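Nitrite oxidoreductase subunit C (Kuenenia stuttgartiensis, PDB 7B04) is the heme b- and calcium-binding subunit of the nitrite oxidoreductase complex, and probably passes electrons through its heme. Local coordinates at residues T43-V48 with Q310-S315; I62-L67 with T264-R269; V77-Q82 with A98-I103; A124-E129 with A186-M191. All blocks are in the same frame, centred on the assembly; numbering follows the deposited sequence.

Interaction 1: T43-V48 with Q310-S315; sequences TPAKEV and QWHPLS
Pro313 presses its ring against the loop 43-48. Its CB lies 3.7 Å from CG2 of Val48, and the two side chains cross at about a right angle. CG reaches the backbone O of Ala45 at 3.1 Å, while CD, next to it in the ring, is near the same oxygen and comes within 3.4 Å of Glu47 O. A compact, rigid ring suits this place beside two carbonyls. An alanine here would probably open a gap beneath the loop, with the carbonyls of Ala45 and Glu47 no longer backed by CG and CD. The loop runs on into strand 49-53, which pairs in parallel with strand 306-316, the carrier of this ring, in a β-rich heme domain of the ethylbenzene dehydrogenase family. Ahead of that pairing, Ala45 N donates to Trp311 O at 2.8 Å, an almost straight bond of 174°. The small Ala45 CB lies against both OE1 of Gln310 and ND1 of His312, whose NE2 bonds to Ser308. Val48 sets CG1 anti to the backbone N (chi1 176°), and this methyl reaches CB of Ser315 at 4.1 Å. Trp311 turns inward, its side chain about 7 Å from the bound heme, and NE1 bonds to Phe151 O.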
loop_
_atom_site.group_PDB
_atom_site.type_symbol
_atom_site.label_atom_id
_atom_site.label_comp_id
_atom_site.label_asym_id
_atom_site.label_seq_id
_atom_site.Cartn_x
_atom_site.Cartn_y
_atom_site.Cartn_z
ATOM N N THR C 43 -9.997 63.029 11.837
ATOM C CA THR C 43 -9.363 64.139 12.552
ATOM C C THR C 43 -8.191 63.622 13.382
ATOM O O THR C 43 -8.359 62.673 14.153
ATOM C CB THR C 43 -10.356 64.859 13.466
ATOM O OG1 THR C 43 -10.475 64.147 14.702
ATOM C CG2 THR C 43 -11.722 64.952 12.815
ATOM N N PRO C 44 -7.003 64.211 13.256
ATOM C CA PRO C 44 -5.856 63.727 14.031
ATOM C C PRO C 44 -6.058 63.947 15.523
ATOM O O PRO C 44 -6.841 64.795 15.959
ATOM C CB PRO C 44 -4.686 64.565 13.503
ATOM C CG PRO C 44 -5.134 65.049 12.162
ATOM C CD PRO C 44 -6.614 65.255 12.294
ATOM N N ALA C 45 -5.331 63.160 16.311
ATOM C CA ALA C 45 -5.345 63.323 17.757
ATOM C C ALA C 45 -4.721 64.657 18.155
ATOM O O ALA C 45 -4.034 65.313 17.367
ATOM C CB ALA C 45 -4.607 62.171 18.438
ATOM N N LYS C 46 -4.981 65.069 19.397
ATOM C CA LYS C 46 -4.540 66.384 19.843
ATOM C C LYS C 46 -3.194 66.372 20.558
ATOM O O LYS C 46 -2.424 67.329 20.414
ATOM C CB LYS C 46 -5.594 67.003 20.765
ATOM C CG LYS C 46 -6.915 67.313 20.075
ATOM N N GLU C 47 -2.874 65.318 21.305
ATOM C CA GLU C 47 -1.585 65.250 21.979
ATOM C C GLU C 47 -0.494 64.924 20.970
ATOM O O GLU C 47 -0.651 64.037 20.127
ATOM C CB GLU C 47 -1.605 64.216 23.105
ATOM C CG GLU C 47 -0.399 64.314 24.032
ATOM C CD GLU C 47 -0.500 63.388 25.228
ATOM O OE1 GLU C 47 0.339 63.509 26.147
ATOM O OE2 GLU C 47 -1.421 62.544 25.253
ATOM N N VAL C 48 0.628 65.628 21.079
ATOM C CA VAL C 48 1.708 65.536 20.104
ATOM C C VAL C 48 2.850 64.718 20.685
ATOM O O VAL C 48 3.206 64.860 21.862
ATOM C CB VAL C 48 2.191 66.942 19.694
ATOM C CG1 VAL C 48 3.390 66.855 18.755
ATOM C CG2 VAL C 48 1.057 67.722 19.044
ATOM N N GLN C 310 -6.846 56.878 15.050
ATOM C CA GLN C 310 -6.556 58.237 14.624
ATOM C C GLN C 310 -5.083 58.404 14.293
ATOM O O GLN C 310 -4.221 57.721 14.852
ATOM C CB GLN C 310 -6.878 59.241 15.731
ATOM C CG GLN C 310 -8.226 59.084 16.390
ATOM C CD GLN C 310 -8.266 59.758 17.748
ATOM O OE1 GLN C 310 -7.279 60.348 18.188
ATOM N NE2 GLN C 310 -9.411 59.679 18.416
ATOM N N TRP C 311 -4.808 59.296 13.342
ATOM C CA TRP C 311 -3.449 59.773 13.139
ATOM C C TRP C 311 -2.986 60.515 14.387
ATOM O O TRP C 311 -3.757 61.248 15.011
ATOM C CB TRP C 311 -3.376 60.689 11.918
ATOM C CG TRP C 311 -3.425 59.954 10.617
ATOM C CD1 TRP C 311 -4.471 59.900 9.743
ATOM C CD2 TRP C 311 -2.379 59.162 10.041
ATOM N NE1 TRP C 311 -4.140 59.126 8.656
ATOM C CE2 TRP C 311 -2.861 58.660 8.816
ATOM C CE3 TRP C 311 -1.081 58.831 10.442
ATOM C CZ2 TRP C 311 -2.092 57.844 7.990
ATOM C CZ3 TRP C 311 -0.319 58.019 9.621
ATOM C CH2 TRP C 311 -0.825 57.537 8.408
ATOM N N HIS C 312 -1.727 60.333 14.746
ATOM C CA HIS C 312 -1.229 61.098 15.877
ATOM C C HIS C 312 -0.146 62.067 15.422
ATOM O O HIS C 312 0.723 61.691 14.631
ATOM C CB HIS C 312 -0.660 60.176 16.961
ATOM C CG HIS C 312 -1.687 59.317 17.631
ATOM N ND1 HIS C 312 -2.464 59.764 18.677
ATOM C CD2 HIS C 312 -2.066 58.038 17.401
ATOM C CE1 HIS C 312 -3.279 58.797 19.063
ATOM N NE2 HIS C 312 -3.057 57.739 18.304
ATOM N N PRO C 313 -0.165 63.309 15.900
ATOM C CA PRO C 313 0.848 64.274 15.460
ATOM C C PRO C 313 2.224 63.910 15.991
ATOM O O PRO C 313 2.373 63.350 17.079
ATOM C CB PRO C 313 0.362 65.601 16.055
ATOM C CG PRO C 313 -1.082 65.385 16.349
ATOM C CD PRO C 313 -1.194 63.943 16.737
ATOM N N LEU C 314 3.238 64.242 15.197
ATOM C CA LEU C 314 4.624 63.967 15.544
ATOM C C LEU C 314 5.452 65.196 15.212
ATOM O O LEU C 314 5.317 65.749 14.119
ATOM C CB LEU C 314 5.146 62.748 14.776
ATOM C CG LEU C 314 6.663 62.609 14.701
ATOM C CD1 LEU C 314 7.148 62.006 15.987
ATOM C CD2 LEU C 314 7.084 61.750 13.524
ATOM N N SER C 315 6.300 65.621 16.146
ATOM C CA SER C 315 7.187 66.757 15.933
ATOM C C SER C 315 8.619 66.365 16.264
ATOM O O SER C 315 8.870 65.677 17.258
ATOM C CB SER C 315 6.767 67.963 16.783
ATOM O OG SER C 315 7.677 69.037 16.624
#

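Interaction 2: I62-L67 with T264-R269; sequences ITVGAL and TVVFCR
Val64 and Leu67, one helical turn apart, press against Thr264 and Val266 on strand 264-269, and the tighter packing lies here. CG1 of Val64 meets the methyl CG2 of Thr264 at 3.5 Å, the two branched side chains crossing obliquely. CG1 of Val64 also approaches CG1 of Val266, more loosely, at 4.3 Å. Leu67 reaches across with CD1, which touches CG2 of Val266 at 3.7 Å. With chi1 at -44°, Val266 holds CG1 anti to its carbonyl carbon, facing Val64, while CG2 faces Leu67. No hydrogen bond joins the two segments: this is the start of helix 64-71 laid by its apolar side chains on a β-sheet, in which strand 262-270 runs between 108-116 and 253-258. The β-branched valines and threonine put a methyl close to the backbone, and the longer Leu67 spans the gap to Val266. Val64 also touches Cys255 and Lys257 of strand 253-258, and Leu67 touches Tyr110 of strand 108-116. Toward Ile62 the contact thins. There CD1 of Ile62 comes only to 4.0 Å from CB of Cys268, and both residues are partly exposed, in contrast to buried Val64, Leu67 and Val266.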
loop_
_atom_site.group_PDB
_atom_site.type_symbol
_atom_site.label_atom_id
_atom_site.label_comp_id
_atom_site.label_asym_id
_atom_site.label_seq_id
_atom_site.Cartn_x
_atom_site.Cartn_y
_atom_site.Cartn_z
ATOM N N ILE C 62 22.707 47.035 19.187
ATOM C CA ILE C 62 21.727 47.798 19.957
ATOM C C ILE C 62 20.811 46.849 20.721
ATOM O O ILE C 62 20.375 45.813 20.198
ATOM C CB ILE C 62 20.925 48.755 19.053
ATOM C CG1 ILE C 62 19.997 47.992 18.102
ATOM C CG2 ILE C 62 21.859 49.671 18.277
ATOM C CD1 ILE C 62 18.936 48.866 17.458
ATOM N N THR C 63 20.535 47.190 21.978
ATOM C CA THR C 63 19.610 46.442 22.816
ATOM C C THR C 63 18.723 47.427 23.559
ATOM O O THR C 63 19.109 48.576 23.793
ATOM C CB THR C 63 20.328 45.525 23.817
ATOM O OG1 THR C 63 21.424 46.227 24.417
ATOM C CG2 THR C 63 20.841 44.272 23.125
ATOM N N VAL C 64 17.516 46.970 23.908
ATOM C CA VAL C 64 16.557 47.817 24.617
ATOM C C VAL C 64 17.187 48.435 25.859
ATOM O O VAL C 64 16.933 49.600 26.188
ATOM C CB VAL C 64 15.298 47.007 24.972
ATOM C CG1 VAL C 64 14.193 47.931 25.435
ATOM C CG2 VAL C 64 14.853 46.195 23.781
ATOM N N GLY C 65 18.012 47.664 26.568
ATOM C CA GLY C 65 18.673 48.197 27.748
ATOM C C GLY C 65 19.628 49.327 27.421
ATOM O O GLY C 65 19.737 50.299 28.174
ATOM N N ALA C 66 20.331 49.219 26.290
ATOM C CA ALA C 66 21.295 50.247 25.913
ATOM C C ALA C 66 20.615 51.588 25.671
ATOM O O ALA C 66 21.234 52.641 25.862
ATOM C CB ALA C 66 22.074 49.809 24.671
ATOM N N LEU C 67 19.359 51.572 25.229
ATOM C CA LEU C 67 18.607 52.788 24.955
ATOM C C LEU C 67 17.733 53.232 26.122
ATOM O O LEU C 67 17.165 54.328 26.065
ATOM C CB LEU C 67 17.733 52.595 23.707
ATOM C CG LEU C 67 18.513 52.371 22.411
ATOM C CD1 LEU C 67 17.570 52.058 21.263
ATOM C CD2 LEU C 67 19.368 53.585 22.091
ATOM N N THR C 264 8.535 45.514 25.349
ATOM C CA THR C 264 9.201 46.782 25.076
ATOM C C THR C 264 9.939 46.627 23.755
ATOM O O THR C 264 10.891 45.846 23.659
ATOM C CB THR C 264 10.158 47.184 26.200
ATOM O OG1 THR C 264 9.447 47.223 27.442
ATOM C CG2 THR C 264 10.737 48.565 25.924
ATOM N N VAL C 265 9.501 47.367 22.742
ATOM C CA VAL C 265 10.087 47.310 21.412
ATOM C C VAL C 265 10.530 48.710 21.027
ATOM O O VAL C 265 9.816 49.688 21.276
ATOM C CB VAL C 265 9.080 46.758 20.380
ATOM C CG1 VAL C 265 9.677 46.757 18.977
ATOM C CG2 VAL C 265 8.612 45.366 20.776
ATOM N N VAL C 266 11.711 48.811 20.424
ATOM C CA VAL C 266 12.189 50.075 19.886
ATOM C C VAL C 266 12.482 49.895 18.405
ATOM O O VAL C 266 13.036 48.873 17.983
ATOM C CB VAL C 266 13.417 50.635 20.644
ATOM C CG1 VAL C 266 13.227 50.506 22.146
ATOM C CG2 VAL C 266 14.701 49.968 20.205
ATOM N N PHE C 267 12.091 50.889 17.620
ATOM C CA PHE C 267 12.315 50.904 16.182
ATOM C C PHE C 267 13.507 51.800 15.883
ATOM O O PHE C 267 13.663 52.864 16.489
ATOM C CB PHE C 267 11.078 51.406 15.434
ATOM C CG PHE C 267 9.893 50.484 15.520
ATOM C CD1 PHE C 267 9.662 49.530 14.541
ATOM C CD2 PHE C 267 9.006 50.576 16.580
ATOM C CE1 PHE C 267 8.566 48.686 14.620
ATOM C CE2 PHE C 267 7.910 49.736 16.663
ATOM C CZ PHE C 267 7.691 48.791 15.682
ATOM N N CYS C 268 14.345 51.369 14.946
ATOM C CA CYS C 268 15.561 52.092 14.608
ATOM C C CYS C 268 15.626 52.272 13.100
ATOM O O CYS C 268 15.513 51.299 12.347
ATOM C CB CYS C 268 16.795 51.343 15.125
ATOM S SG CYS C 268 18.380 52.114 14.749
ATOM N N ARG C 269 15.819 53.518 12.671
ATOM C CA ARG C 269 15.914 53.870 11.264
ATOM C C ARG C 269 16.685 55.174 11.153
ATOM O O ARG C 269 16.620 56.022 12.046
ATOM C CB ARG C 269 14.516 54.042 10.647
ATOM C CG ARG C 269 14.292 53.448 9.257
ATOM C CD ARG C 269 14.784 54.331 8.113
ATOM N NE ARG C 269 14.353 55.728 8.185
ATOM C CZ ARG C 269 13.234 56.207 7.646
ATOM N NH1 ARG C 269 12.948 57.498 7.756
ATOM N NH2 ARG C 269 12.399 55.403 7.003
#

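Interaction 3: V77-Q82 with A98-I103; sequences VQVKLQ and AEIKAI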
loop_
_atom_site.group_PDB
_atom_site.type_symbol
_atom_site.label_atom_id
_atom_site.label_comp_id
_atom_site.label_asym_id
_atom_site.label_seq_id
_atom_site.Cartn_x
_atom_site.Cartn_y
_atom_site.Cartn_z
ATOM N N VAL C 77 3.784 59.716 24.676
ATOM C CA VAL C 77 2.333 59.814 24.565
ATOM C C VAL C 77 1.729 58.445 24.837
ATOM O O VAL C 77 2.286 57.413 24.440
ATOM C CB VAL C 77 1.925 60.332 23.171
ATOM C CG1 VAL C 77 0.410 60.386 23.025
ATOM C CG2 VAL C 77 2.536 61.698 22.915
ATOM N N GLN C 78 0.583 58.436 25.513
ATOM C CA GLN C 78 -0.152 57.212 25.808
ATOM C C GLN C 78 -1.221 57.054 24.736
ATOM O O GLN C 78 -2.211 57.794 24.721
ATOM C CB GLN C 78 -0.770 57.277 27.203
ATOM C CG GLN C 78 -1.337 55.962 27.709
ATOM C CD GLN C 78 -0.258 54.980 28.117
ATOM O OE1 GLN C 78 -0.385 53.774 27.904
ATOM N NE2 GLN C 78 0.816 55.492 28.708
ATOM N N VAL C 79 -1.022 56.094 23.846
ATOM C CA VAL C 79 -1.938 55.858 22.739
ATOM C C VAL C 79 -3.017 54.882 23.179
ATOM O O VAL C 79 -2.752 53.919 23.908
ATOM C CB VAL C 79 -1.177 55.341 21.503
ATOM C CG1 VAL C 79 -2.112 55.205 20.311
ATOM C CG2 VAL C 79 -0.027 56.281 21.170
ATOM N N LYS C 80 -4.237 55.122 22.709
ATOM C CA LYS C 80 -5.388 54.286 23.007
ATOM C C LYS C 80 -5.605 53.312 21.858
ATOM O O LYS C 80 -5.527 53.693 20.685
ATOM C CB LYS C 80 -6.636 55.145 23.231
ATOM C CG LYS C 80 -7.891 54.371 23.600
ATOM C CD LYS C 80 -8.846 54.278 22.418
ATOM C CE LYS C 80 -10.171 53.655 22.820
ATOM N NZ LYS C 80 -10.924 54.520 23.769
ATOM N N LEU C 81 -5.881 52.057 22.198
ATOM C CA LEU C 81 -6.001 50.991 21.217
ATOM C C LEU C 81 -7.385 50.365 21.281
ATOM O O LEU C 81 -8.015 50.309 22.341
ATOM C CB LEU C 81 -4.939 49.913 21.446
ATOM C CG LEU C 81 -3.493 50.344 21.197
ATOM C CD1 LEU C 81 -2.568 49.141 21.185
ATOM C CD2 LEU C 81 -3.388 51.118 19.894
ATOM N N GLN C 82 -7.853 49.897 20.128
ATOM C CA GLN C 82 -9.197 49.367 19.998
ATOM C C GLN C 82 -9.182 48.177 19.048
ATOM O O GLN C 82 -8.274 48.019 18.228
ATOM C CB GLN C 82 -10.145 50.472 19.489
ATOM C CG GLN C 82 -11.536 50.035 19.054
ATOM C CD GLN C 82 -12.327 51.166 18.430
ATOM O OE1 GLN C 82 -11.892 52.317 18.430
ATOM N NE2 GLN C 82 -13.497 50.844 17.889
ATOM N N ALA C 98 -0.943 51.770 24.666
ATOM C CA ALA C 98 0.482 51.602 24.424
ATOM C C ALA C 98 1.192 52.936 24.614
ATOM O O ALA C 98 0.719 53.974 24.144
ATOM C CB ALA C 98 0.751 51.054 23.018
ATOM N N GLU C 99 2.325 52.893 25.309
ATOM C CA GLU C 99 3.196 54.046 25.488
ATOM C C GLU C 99 4.187 54.136 24.332
ATOM O O GLU C 99 4.767 53.128 23.922
ATOM C CB GLU C 99 3.943 53.932 26.819
ATOM C CG GLU C 99 4.760 55.146 27.222
ATOM C CD GLU C 99 6.137 54.766 27.740
ATOM O OE1 GLU C 99 6.496 55.199 28.854
ATOM O OE2 GLU C 99 6.861 54.033 27.031
ATOM N N ILE C 100 4.369 55.344 23.798
ATOM C CA ILE C 100 5.307 55.575 22.702
ATOM C C ILE C 100 6.201 56.762 23.036
ATOM O O ILE C 100 5.710 57.842 23.382
ATOM C CB ILE C 100 4.589 55.788 21.352
ATOM C CG1 ILE C 100 5.618 55.983 20.235
ATOM C CG2 ILE C 100 3.603 56.948 21.414
ATOM C CD1 ILE C 100 5.053 55.829 18.842
ATOM N N LYS C 101 7.513 56.552 22.956
ATOM C CA LYS C 101 8.508 57.601 23.104
ATOM C C LYS C 101 9.392 57.643 21.864
ATOM O O LYS C 101 9.457 56.681 21.093
ATOM C CB LYS C 101 9.380 57.384 24.348
ATOM C CG LYS C 101 8.658 57.561 25.670
ATOM C CD LYS C 101 9.625 57.425 26.835
ATOM C CE LYS C 101 8.918 57.604 28.166
ATOM N NZ LYS C 101 9.858 57.466 29.312
ATOM N N ALA C 102 10.080 58.767 21.673
ATOM C CA ALA C 102 10.915 58.930 20.492
ATOM C C ALA C 102 12.031 59.928 20.767
ATOM O O ALA C 102 11.824 60.941 21.441
ATOM C CB ALA C 102 10.095 59.381 19.279
ATOM N N ILE C 103 13.210 59.628 20.217
ATOM C CA ILE C 103 14.427 60.413 20.386
ATOM C C ILE C 103 15.187 60.346 19.068
ATOM O O ILE C 103 15.000 59.424 18.270
ATOM C CB ILE C 103 15.304 59.891 21.545
ATOM C CG1 ILE C 103 15.650 58.421 21.309
ATOM C CG2 ILE C 103 14.598 60.061 22.882
ATOM C CD1 ILE C 103 16.473 57.802 22.405
#
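Strands 77-80 and 98-103 form an antiparallel β pair, a mostly buried contact in the β-rich heme domain. Val77 with Ile100 and Val79 with Ala98 are hydrogen-bonded pairs, and Gln78 with Glu99 is the non-hydrogen-bonded pair between them. Each outer pair closes a ring of two backbone bonds. Val79 N donates to Ala98 O at 2.8 Å, and Ala98 N returns a bond to Val79 O at 2.9 Å. Ile100 N reaches Val77 O at 3.0 Å, while the return bond from Val77 N to Ile100 O is more bent, 138° at the hydrogen. The strands cross with their directions 140° apart, well short of strictly antiparallel.

The side chains alternate between two unlike faces. On one lie Val77, Val79, Ala98 and Ile100, all apolar and buried. CG2 of Val79, anti to the carbonyl carbon, meets CG2 of Ile100 at 3.7 Å, and β-branched residues suit this position because they are at home in extended backbone. Just past the strand, Leu81 extends CD1 to Ala98 CB at 4.2 Å, where a small alanine lets the leucine lie close. On the other face are Gln78 and Glu99, which prefer water. The bend at chi2 (74°) turns CD of Gln78 back toward the partner strand. Its amide NE2 lies loosely, 4.0 Å from CB of Glu99.

Strand 97-104 is flanked on its other side by 108-116, through Ile114 and Gln112, and pairs in parallel with 49-53, Ala102 bonding to Lys52. The apolar face packs on Phe289 and Met291 of strand 286-294, and Val79 meets His312 of strand 306-316.

Interaction 4: A124-E129 with A186-M191; sequences AIATQE and ARYPNM
Arg187 NE donates to Glu129 OE1 at 3.3 Å, a weak bond with an angle of 135° at the hydrogen and part of a salt bridge. The two side chains come tip to tip, with the carboxylate and guanidinium planes only 25° apart, and OE2 of Glu129 lies 3.4 Å from NH2 of Arg187. Glu129 is extended beyond CG, which gives its carboxylate the length to arrive. Arg187 sets CG anti to the backbone N (chi1 176°), and the methylene part of the chain passes Ile125, whose CG2 meets Arg187 CB at 3.8 Å.

Both segments are irregular loops. Each holds a type I β turn, one from Ala126 to Glu129 and the other from Tyr188 to Met191, and they meet where this subunit joins its partners. A small alanine suits the middle of the contact, the CB of Ala126 being close to both Arg187 NE and Tyr188 OH. The tyrosine ring lies against the arginine chain, with Arg187 CG 3.5 Å above its plane and offset toward the rim. An alanine in place of Arg187 would probably leave Glu129 without its charge partner across the loops and uncover part of the Tyr188 ring.

Tyr188 OH bonds to Asp136 of the subunit B chain, to which Arg187 NH2 also makes a long, weak ion pair, and Gln128 OE1 accepts from the backbone N of the same Asp136. The Tyr188 ring meets Tyr943 of the subunit A chain, and Asn190 ND2 bonds to Arg944 O of that chain.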
loop_
_atom_site.group_PDB
_atom_site.type_symbol
_atom_site.label_atom_id
_atom_site.label_comp_id
_atom_site.label_asym_id
_atom_site.label_seq_id
_atom_site.Cartn_x
_atom_site.Cartn_y
_atom_site.Cartn_z
ATOM N N ALA C 124 5.825 31.323 14.820
ATOM C CA ALA C 124 4.623 31.015 14.048
ATOM C C ALA C 124 4.872 29.828 13.112
ATOM O O ALA C 124 4.636 29.867 11.906
ATOM C CB ALA C 124 4.145 32.247 13.280
ATOM N N ILE C 125 5.432 28.752 13.653
ATOM C CA ILE C 125 5.742 27.564 12.861
ATOM C C ILE C 125 4.582 26.574 12.861
ATOM O O ILE C 125 4.290 25.950 11.841
ATOM C CB ILE C 125 7.031 26.902 13.402
ATOM C CG1 ILE C 125 8.248 27.798 13.148
ATOM C CG2 ILE C 125 7.234 25.529 12.763
ATOM C CD1 ILE C 125 9.576 27.119 13.407
ATOM N N ALA C 126 3.878 26.444 13.976
ATOM C CA ALA C 126 2.727 25.551 14.027
ATOM C C ALA C 126 1.515 26.241 13.411
ATOM O O ALA C 126 1.376 27.468 13.469
ATOM C CB ALA C 126 2.437 25.119 15.464
ATOM N N THR C 127 0.620 25.435 12.837
ATOM C CA THR C 127 -0.502 25.981 12.076
ATOM C C THR C 127 -1.431 26.843 12.928
ATOM O O THR C 127 -2.001 27.826 12.435
ATOM C CB THR C 127 -1.289 24.832 11.428
ATOM O OG1 THR C 127 -0.467 24.176 10.460
ATOM C CG2 THR C 127 -2.551 25.355 10.762
ATOM N N GLN C 128 -1.564 26.525 14.210
ATOM C CA GLN C 128 -2.480 27.220 15.114
ATOM C C GLN C 128 -1.817 28.370 15.877
ATOM O O GLN C 128 -2.462 28.985 16.733
ATOM C CB GLN C 128 -3.137 26.229 16.085
ATOM C CG GLN C 128 -2.225 25.652 17.146
ATOM C CD GLN C 128 -1.352 24.551 16.598
ATOM O OE1 GLN C 128 -1.723 23.867 15.645
ATOM N NE2 GLN C 128 -0.177 24.383 17.186
ATOM N N GLU C 129 -0.521 28.602 15.675
ATOM C CA GLU C 129 0.217 29.595 16.444
ATOM C C GLU C 129 0.542 30.820 15.597
ATOM O O GLU C 129 0.896 30.707 14.417
ATOM C CB GLU C 129 1.505 28.979 16.994
ATOM C CG GLU C 129 1.212 27.864 17.967
ATOM C CD GLU C 129 2.456 27.374 18.677
ATOM O OE1 GLU C 129 3.567 27.627 18.174
ATOM O OE2 GLU C 129 2.322 26.726 19.728
ATOM N N ALA C 186 12.747 22.915 15.742
ATOM C CA ALA C 186 12.629 23.769 16.919
ATOM C C ALA C 186 11.229 23.708 17.516
ATOM O O ALA C 186 11.063 23.900 18.726
ATOM C CB ALA C 186 12.994 25.210 16.563
ATOM N N ARG C 187 10.217 23.445 16.690
ATOM C CA ARG C 187 8.840 23.329 17.149
ATOM C C ARG C 187 8.430 21.891 17.432
ATOM O O ARG C 187 7.666 21.649 18.371
ATOM C CB ARG C 187 7.887 23.937 16.112
ATOM C CG ARG C 187 6.407 23.796 16.443
ATOM C CD ARG C 187 6.041 24.581 17.689
ATOM N NE ARG C 187 4.623 24.478 18.010
ATOM C CZ ARG C 187 4.098 23.509 18.749
ATOM N NH1 ARG C 187 4.878 22.558 19.244
ATOM N NH2 ARG C 187 2.795 23.489 18.993
ATOM N N TYR C 188 8.918 20.938 16.641
ATOM C CA TYR C 188 8.588 19.521 16.793
ATOM C C TYR C 188 9.889 18.743 16.945
ATOM O O TYR C 188 10.395 18.159 15.976
ATOM C CB TYR C 188 7.764 19.019 15.608
ATOM C CG TYR C 188 6.483 19.792 15.392
ATOM C CD1 TYR C 188 5.385 19.596 16.220
ATOM C CD2 TYR C 188 6.369 20.718 14.363
ATOM C CE1 TYR C 188 4.211 20.300 16.030
ATOM C CE2 TYR C 188 5.197 21.425 14.163
ATOM C CZ TYR C 188 4.121 21.212 15.001
ATOM O OH TYR C 188 2.952 21.913 14.811
ATOM N N PRO C 189 10.462 18.713 18.152
ATOM C CA PRO C 189 11.792 18.103 18.321
ATOM C C PRO C 189 11.823 16.599 18.109
ATOM O O PRO C 189 12.917 16.042 17.950
ATOM C CB PRO C 189 12.162 18.469 19.764
ATOM C CG PRO C 189 10.848 18.634 20.451
ATOM C CD PRO C 189 9.909 19.208 19.426
ATOM N N ASN C 190 10.677 15.923 18.095
ATOM C CA ASN C 190 10.633 14.479 17.898
ATOM C C ASN C 190 10.482 14.082 16.434
ATOM O O ASN C 190 10.415 12.883 16.137
ATOM C CB ASN C 190 9.482 13.870 18.706
ATOM C CG ASN C 190 9.625 14.105 20.194
ATOM O OD1 ASN C 190 10.728 14.078 20.738
ATOM N ND2 ASN C 190 8.503 14.334 20.865
ATOM N N MET C 191 10.430 15.049 15.523
ATOM C CA MET C 191 10.151 14.769 14.123
ATOM C C MET C 191 11.268 13.950 13.481
ATOM O O MET C 191 12.420 13.956 13.922
ATOM C CB MET C 191 9.952 16.071 13.343
ATOM C CG MET C 191 11.215 16.889 13.139
ATOM S SD MET C 191 10.904 18.355 12.135
ATOM C CE MET C 191 10.623 17.614 10.529
#

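Overall arrangement
Interactions 1 and 3 touch: His312 packs on Val79 and Glu47 on Val77, and the centres of the two contacts lie about 11 Å apart. Interaction 3 is buried and has four backbone bonds; interaction 1, like 2 and 4 only partly buried, has one, plus packing of proline, alanine and valine. Interaction 2 reaches the same β-rich body, about 15 Å between its centre and that of interaction 3, but joins a helix to a strand by apolar side chains alone. Interaction 4 stands apart, its centre about 41 Å from that of interaction 1, on the opposite side of the chain's centre. There charged and aromatic groups of two loops meet the other subunits.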